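PDB 4JBM: interferon-inducible protein AIM2 from Mus musculus, which senses cytosolic double-stranded DNA, which it binds through its HIN domain, the part present here, to trigger assembly of the AIM2 inflammasome and pyroptosis. Local coordinates for residues H65-E70 against G109-G114; T161-S166 against P178-K183. One frame throughout, in Å; residues are numbered along the deposited sequence.

Contact 1 (H65-E70 against G109-G114)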
# COMPACT_ATOMS: atom_id res chain seq x y z
N HIS A 65 14.24 -4.35 -2.76
CA HIS A 65 14.03 -4.44 -4.18
C HIS A 65 14.09 -3.06 -4.77
O HIS A 65 14.64 -2.16 -4.20
CB HIS A 65 12.69 -5.10 -4.46
CG HIS A 65 12.52 -6.45 -3.83
ND1 HIS A 65 13.27 -7.54 -4.19
CD2 HIS A 65 11.66 -6.89 -2.89
CE1 HIS A 65 12.89 -8.59 -3.49
NE2 HIS A 65 11.90 -8.22 -2.70
N SER A 66 13.55 -2.89 -5.96
CA SER A 66 13.46 -1.56 -6.56
C SER A 66 12.57 -0.55 -5.80
O SER A 66 12.94 0.61 -5.71
CB SER A 66 13.00 -1.68 -8.02
OG SER A 66 14.09 -1.94 -8.88
N ASN A 67 11.41 -0.96 -5.28
CA ASN A 67 10.53 -0.03 -4.56
C ASN A 67 10.28 -0.20 -3.05
O ASN A 67 10.10 0.80 -2.35
CB ASN A 67 9.18 0.13 -5.27
CG ASN A 67 8.37 1.29 -4.70
OD1 ASN A 67 8.48 2.42 -5.15
ND2 ASN A 67 7.58 1.00 -3.67
N PHE A 68 10.25 -1.43 -2.54
CA PHE A 68 9.91 -1.62 -1.13
C PHE A 68 10.94 -2.43 -0.36
O PHE A 68 12.03 -2.71 -0.87
CB PHE A 68 8.51 -2.23 -0.97
CG PHE A 68 8.40 -3.68 -1.42
CD1 PHE A 68 8.43 -4.01 -2.78
CD2 PHE A 68 8.24 -4.70 -0.49
CE1 PHE A 68 8.32 -5.34 -3.20
CE2 PHE A 68 8.12 -6.03 -0.90
CZ PHE A 68 8.16 -6.35 -2.25
N MET A 69 10.59 -2.80 0.87
CA MET A 69 11.48 -3.62 1.68
C MET A 69 10.72 -4.85 2.15
O MET A 69 9.61 -4.75 2.67
CB MET A 69 11.99 -2.84 2.89
CG MET A 69 12.95 -3.65 3.74
SD MET A 69 13.67 -2.73 5.11
CE MET A 69 12.69 -3.41 6.43
N GLU A 70 11.34 -6.01 1.96
CA GLU A 70 10.74 -7.27 2.34
C GLU A 70 11.36 -7.81 3.62
O GLU A 70 12.58 -7.93 3.73
CB GLU A 70 10.90 -8.29 1.20
CG GLU A 70 10.09 -9.55 1.38
CD GLU A 70 10.03 -10.40 0.12
OE1 GLU A 70 10.66 -10.02 -0.90
OE2 GLU A 70 9.36 -11.44 0.15
N GLY A 109 6.09 -2.10 -10.58
CA GLY A 109 6.49 -2.62 -9.29
C GLY A 109 6.51 -1.59 -8.17
O GLY A 109 6.57 -1.97 -7.01
N THR A 110 6.47 -0.29 -8.50
CA THR A 110 6.40 0.74 -7.44
C THR A 110 5.17 0.52 -6.60
O THR A 110 4.05 0.40 -7.12
CB THR A 110 6.27 2.20 -7.96
OG1 THR A 110 5.27 2.26 -8.98
CG2 THR A 110 7.59 2.73 -8.48
N ILE A 111 5.37 0.46 -5.30
CA ILE A 111 4.25 0.21 -4.41
C ILE A 111 3.41 1.48 -4.26
O ILE A 111 3.93 2.58 -4.12
CB ILE A 111 4.72 -0.33 -3.05
CG1 ILE A 111 5.45 -1.65 -3.29
CG2 ILE A 111 3.56 -0.48 -2.10
CD1 ILE A 111 4.70 -2.61 -4.22
N VAL A 112 2.09 1.30 -4.34
CA VAL A 112 1.15 2.39 -4.22
C VAL A 112 0.10 2.00 -3.19
O VAL A 112 -0.50 0.93 -3.28
CB VAL A 112 0.48 2.70 -5.57
CG1 VAL A 112 -0.63 3.75 -5.39
CG2 VAL A 112 1.51 3.20 -6.55
N ASN A 113 -0.08 2.87 -2.20
CA ASN A 113 -1.21 2.80 -1.28
C ASN A 113 -1.94 4.13 -1.39
O ASN A 113 -1.34 5.12 -1.81
CB ASN A 113 -0.74 2.60 0.16
CG ASN A 113 0.23 1.44 0.31
OD1 ASN A 113 -0.15 0.34 0.67
ND2 ASN A 113 1.51 1.71 0.08
N GLY A 114 -3.21 4.18 -1.00
CA GLY A 114 -3.94 5.43 -1.05
C GLY A 114 -5.44 5.30 -1.21
O GLY A 114 -5.98 4.20 -1.30
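The side chain of Asn67 lies across the backbone of Thr110 and Ile111, and the closest pair of alpha carbons, Asn67 CA and Thr110 CA at 5.1 Å, falls at the same place. Asn67 CG is anti to the backbone N (chi1 -168°), which carries it over segment 109-114 to 3.4 Å from Thr110 CA, while Asn67 CB sits 3.8 Å from Gly109 O. Thr110 CB and CG2 also lie near Asn67 CG; the Thr110 hydroxyl is hydrogen-bonded to Pro107 O.

Beside this polar group the contact turns apolar. Phe68 CD1 comes to 3.8 Å from Ile111 CG1, and Phe68 CB and CG are close to the same methylene, which approaches the ring obliquely. Phe68 CG lies between its own backbone N and carbonyl carbon (chi1 69°), and another aromatic, Phe162, meets the Phe68 ring edge-to-face.

The turn carrying these two side chains is closed from within: His65 NE2 donates to Glu70 OE1 over 2.8 Å, nearly straight at 174°, with the acceptor in the imidazole plane. A weak backbone bond from His65 N to Phe68 O spans the same turn.

Only 195 Å² is buried in total, so this is a small, local touch. It joins the turn between strands 63-64 and 69-71, in the first of the two OB folds of the HIN domain, to the start of strand 111-123 in the second. The 38 residues between the segments include helices 88-95 and 100-103; Met69 has backbone hydrogen bonds to Phe39 and Lys41 of strand 37-42, and Thr110 to Val165 of strand 163-168.

Contact 2 (T161-S166 against P178-K183)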
# COMPACT_ATOMS: atom_id res chain seq x y z
N THR A 161 -4.11 -0.89 -1.00
CA THR A 161 -2.91 -1.18 -0.21
C THR A 161 -1.99 -2.13 -0.98
O THR A 161 -2.41 -3.22 -1.37
CB THR A 161 -3.27 -1.78 1.17
OG1 THR A 161 -4.33 -1.03 1.77
CG2 THR A 161 -2.06 -1.76 2.09
N PHE A 162 -0.76 -1.69 -1.23
CA PHE A 162 0.22 -2.48 -1.98
C PHE A 162 -0.22 -2.82 -3.40
O PHE A 162 -0.12 -3.97 -3.83
CB PHE A 162 0.61 -3.75 -1.23
CG PHE A 162 2.05 -4.17 -1.41
CD1 PHE A 162 3.09 -3.49 -0.79
CD2 PHE A 162 2.36 -5.28 -2.20
CE1 PHE A 162 4.40 -3.89 -0.96
CE2 PHE A 162 3.68 -5.69 -2.38
CZ PHE A 162 4.70 -5.00 -1.75
N PHE A 163 -0.72 -1.85 -4.14
CA PHE A 163 -0.93 -2.08 -5.55
C PHE A 163 0.37 -1.68 -6.21
O PHE A 163 1.22 -1.07 -5.56
CB PHE A 163 -2.11 -1.25 -6.07
CG PHE A 163 -3.44 -1.94 -5.91
CD1 PHE A 163 -3.86 -2.39 -4.67
CD2 PHE A 163 -4.24 -2.18 -7.02
CE1 PHE A 163 -5.08 -3.03 -4.52
CE2 PHE A 163 -5.46 -2.82 -6.88
CZ PHE A 163 -5.88 -3.26 -5.63
N GLU A 164 0.53 -1.99 -7.49
CA GLU A 164 1.78 -1.62 -8.15
C GLU A 164 1.48 -0.80 -9.38
O GLU A 164 0.46 -1.00 -10.02
CB GLU A 164 2.60 -2.87 -8.51
CG GLU A 164 2.91 -3.79 -7.32
CD GLU A 164 1.92 -4.93 -7.18
OE1 GLU A 164 1.14 -5.16 -8.13
OE2 GLU A 164 1.93 -5.60 -6.12
N VAL A 165 2.35 0.14 -9.72
CA VAL A 165 2.24 0.79 -11.02
C VAL A 165 2.57 -0.29 -12.05
O VAL A 165 3.47 -1.10 -11.84
CB VAL A 165 3.18 2.00 -11.16
CG1 VAL A 165 3.38 2.41 -12.61
CG2 VAL A 165 2.67 3.17 -10.33
N SER A 166 1.82 -0.31 -13.14
CA SER A 166 1.95 -1.38 -14.12
C SER A 166 1.90 -0.80 -15.52
O SER A 166 1.19 0.16 -15.78
CB SER A 166 0.83 -2.42 -13.94
OG SER A 166 0.80 -3.33 -15.02
N PRO A 178 -1.00 -10.39 -5.79
CA PRO A 178 -1.45 -11.49 -4.92
C PRO A 178 -1.57 -11.05 -3.46
O PRO A 178 -2.47 -11.50 -2.75
CB PRO A 178 -0.34 -12.54 -5.08
CG PRO A 178 0.85 -11.78 -5.56
CD PRO A 178 0.28 -10.72 -6.45
N CYS A 179 -0.68 -10.17 -3.02
CA CYS A 179 -0.70 -9.71 -1.64
C CYS A 179 -1.17 -8.27 -1.50
O CYS A 179 -0.84 -7.59 -0.53
CB CYS A 179 0.68 -9.88 -0.99
SG CYS A 179 1.09 -11.58 -0.52
N SER A 180 -1.95 -7.80 -2.48
CA SER A 180 -2.56 -6.48 -2.37
C SER A 180 -3.79 -6.57 -1.47
O SER A 180 -4.39 -7.63 -1.33
CB SER A 180 -2.97 -5.93 -3.74
OG SER A 180 -1.86 -5.91 -4.62
N PHE A 181 -4.14 -5.46 -0.85
CA PHE A 181 -5.40 -5.34 -0.14
C PHE A 181 -6.24 -4.30 -0.90
O PHE A 181 -5.72 -3.29 -1.36
CB PHE A 181 -5.17 -4.90 1.30
CG PHE A 181 -6.32 -5.19 2.21
CD1 PHE A 181 -7.43 -4.35 2.24
CD2 PHE A 181 -6.29 -6.28 3.05
CE1 PHE A 181 -8.49 -4.61 3.08
CE2 PHE A 181 -7.35 -6.56 3.89
CZ PHE A 181 -8.45 -5.72 3.91
N PHE A 182 -7.55 -4.54 -0.99
CA PHE A 182 -8.43 -3.64 -1.71
C PHE A 182 -9.70 -3.47 -0.89
O PHE A 182 -10.23 -4.45 -0.38
CB PHE A 182 -8.77 -4.22 -3.09
CG PHE A 182 -9.79 -3.44 -3.86
CD1 PHE A 182 -9.40 -2.37 -4.65
CD2 PHE A 182 -11.13 -3.79 -3.82
CE1 PHE A 182 -10.33 -1.65 -5.37
CE2 PHE A 182 -12.07 -3.07 -4.55
CZ PHE A 182 -11.67 -2.00 -5.32
N LYS A 183 -10.17 -2.24 -0.77
CA LYS A 183 -11.41 -1.99 -0.03
C LYS A 183 -12.26 -0.92 -0.70
O LYS A 183 -11.76 0.07 -1.21
CB LYS A 183 -11.10 -1.56 1.41
CG LYS A 183 -12.34 -1.46 2.29
CD LYS A 183 -12.00 -1.18 3.75
CE LYS A 183 -13.18 -1.51 4.65
NZ LYS A 183 -12.75 -2.02 5.98
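This is an antiparallel beta bridge at a corner of the second OB fold, where the chain bends between strands 157-160 and 163-168 and meets the start of strand 181-185. Thr161 and Phe181 form a hydrogen-bonded pair: Thr161 N reaches Phe181 O and Phe181 N reaches Thr161 O, each over 2.9 Å. Their side chains lie side by side on one face, with Thr161 CB 3.7 Å from Phe181 CB.

Beyond Thr161, toward Glu164, the two segments diverge, their touching parts running 115° apart. Phe162 has left-handed backbone angles (phi 60°, psi 48°) and, with Phe163, faces Val112 as a G1 beta bulge. Ser180 bridges the bend: its OG donates to Phe162 O at 2.7 Å, from above the carbonyl plane, and is also hydrogen-bonded to Gly177 N. Phe163 turns the edge of its ring to Phe181 O, CE1 lying 3.2 Å away, and its CZ is 3.8 Å from Phe182 CD1, the two side chains crossing at a slant.

Cys179, next to Ser180, is disulfide-bonded to Cys17. The polar links across the corner thus all end on backbone carbonyls, and a serine hydroxyl supplies the third link, past the one bridged pair of these segments.

Overall arrangement
The two contacts lie with centres about 10 Å apart and meet through neighbouring strands 111-123 and 163-168. Val112 N to Phe163 O and Asn113 OD1 to Phe162 N, both 2.8 Å and probable hydrogen bonds, tie the second segment of contact 1 to the corner of contact 2. Phe162 is shared packing: its CD1 is 3.3 Å from Ile111 CG2. Contact 1 joins the two OB folds, whereas contact 2 lies within the second, although the Cys17-Cys179 disulfide ties its 178-183 segment to the first. Nearest atoms are about 6 Å from the bound DNA for contact 1 and about 12 Å for contact 2.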